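Local coordinates for hypothetical protein Atu1913 (Agrobacterium tumefaciens str., PDB 2B1Y) that is of unknown function but forms a two-fold symmetric, intertwined dimer in the crystal, at the interface of chains A and B. Sequence-based numbering; all coordinates share one arbitrary frame. Chains: chain A/B, hypothetical protein Atu1913.

The interface of chains A and B. Residues chain A 75-77, 82-84; chain B 7-8, 30.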
# COMPACT_ATOMS: atom_id res chain seq x y z
N ILE A 75 -1.40 10.79 -9.97
CA ILE A 75 -0.41 10.28 -10.92
C ILE A 75 0.84 9.97 -10.12
O ILE A 75 1.30 10.82 -9.36
CB ILE A 75 -0.04 11.35 -12.00
CG1 ILE A 75 -1.33 11.89 -12.66
CG2 ILE A 75 0.94 10.77 -13.01
CD1 ILE A 75 -2.15 10.86 -13.34
N ASP A 76 1.38 8.77 -10.25
CA ASP A 76 2.51 8.45 -9.36
C ASP A 76 3.52 7.49 -9.94
O ASP A 76 3.25 6.74 -10.88
CB ASP A 76 2.00 7.93 -8.01
CG ASP A 76 1.45 6.51 -8.11
OD1 ASP A 76 0.23 6.34 -8.26
OD2 ASP A 76 2.25 5.56 -8.12
N ALA A 77 4.70 7.51 -9.33
CA ALA A 77 5.83 6.77 -9.84
C ALA A 77 6.10 5.49 -9.06
O ALA A 77 7.22 4.97 -9.11
CB ALA A 77 7.06 7.66 -9.84
N GLY A 82 10.71 7.36 -12.49
CA GLY A 82 10.45 8.78 -12.24
C GLY A 82 9.00 9.19 -12.43
O GLY A 82 8.18 8.40 -12.92
N LEU A 83 8.69 10.43 -12.04
CA LEU A 83 7.32 10.96 -12.11
C LEU A 83 7.04 11.62 -13.46
O LEU A 83 7.77 12.52 -13.91
CB LEU A 83 7.08 11.96 -10.95
CG LEU A 83 5.66 12.57 -10.88
CD1 LEU A 83 4.58 11.52 -10.59
CD2 LEU A 83 5.62 13.75 -9.84
N ALA A 84 5.98 11.14 -14.12
CA ALA A 84 5.52 11.69 -15.39
C ALA A 84 5.00 13.12 -15.20
O ALA A 84 4.46 13.45 -14.13
CB ALA A 84 4.36 10.79 -15.98
N ARG B 7 7.40 9.54 -5.73
CA ARG B 7 6.86 10.85 -6.04
C ARG B 7 5.46 10.70 -6.63
O ARG B 7 5.13 9.68 -7.21
CB ARG B 7 7.77 11.63 -7.01
CG ARG B 7 9.18 12.01 -6.45
CD ARG B 7 9.89 12.97 -7.37
NE ARG B 7 9.15 14.21 -7.39
CZ ARG B 7 8.97 14.98 -8.46
NH1 ARG B 7 8.24 16.06 -8.33
NH2 ARG B 7 9.50 14.65 -9.62
N TYR B 8 4.65 11.72 -6.49
CA TYR B 8 3.29 11.67 -7.04
C TYR B 8 2.77 13.08 -7.27
O TYR B 8 3.29 14.06 -6.72
CB TYR B 8 2.33 10.90 -6.11
CG TYR B 8 2.01 11.63 -4.84
CD1 TYR B 8 2.91 11.61 -3.77
CD2 TYR B 8 0.83 12.37 -4.70
CE1 TYR B 8 2.64 12.31 -2.60
CE2 TYR B 8 0.55 13.08 -3.54
CZ TYR B 8 1.48 13.03 -2.49
OH TYR B 8 1.23 13.69 -1.32
N ASN B 30 3.51 5.71 -16.12
CA ASN B 30 3.27 5.97 -14.71
C ASN B 30 1.93 5.37 -14.32
O ASN B 30 1.19 4.87 -15.17
CB ASN B 30 3.26 7.47 -14.39
CG ASN B 30 4.54 7.97 -13.76
OD1 ASN B 30 5.63 7.38 -13.91
ND2 ASN B 30 4.43 9.08 -13.06
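Strand 69-76 of chain A and the loop beyond it, with the loop residues A:Gly82 to A:Ala84, meet the starts of strands 8-16 and 30-36 of chain B, and the loop residue B:Arg7 leading into strand 8-16, in this DUF1883-family protein. A:Asp76 and B:Tyr8 form an antiparallel beta bridge, joining the end of strand 69-76 to the start of strand 8-16 across the chains, although the crystal assembly alone does not establish the dimer in solution. The backbone evidence is the hydrogen bond from A:Ala77 N to B:Arg7 O (3.1 Å), nearly straight at 161° at the hydrogen. Within the bridged pair the beta carbons touch, A:Asp76 CB lying 3.5 Å from B:Tyr8 CB.

A:Leu83 wedges between B:Arg7 and B:Asn30, crossing each side chain at about a right angle. With its CG trans to the backbone N (chi1 -178°), it sends its two methyl branches to different partners. CD1 packs on B:Tyr8 CA at 3.8 Å and also touches the B:Asn30 amide. CD2 sits over one face of the B:Arg7 guanidinium, 3.7 Å above its plane and displaced toward the rim. A bend at chi3 (65°) turns the arginine chain so that its flat group lies against the leucine.

B:Asn30 places its carboxamide against the loop backbone of chain A. As modelled, OD1 faces A:Gly82 O at 2.9 Å, two acceptors, and ND2 faces A:Ala84 N at 2.8 Å, two donors. This double mismatch suggests that the amide is built flipped; exchanging its oxygen and nitrogen would give two hydrogen bonds, with the amide donating to A:Gly82 O and accepting from A:Ala84 N. A:Ala84 CB packs against the same amide, 3.6 Å from B:Asn30 CG.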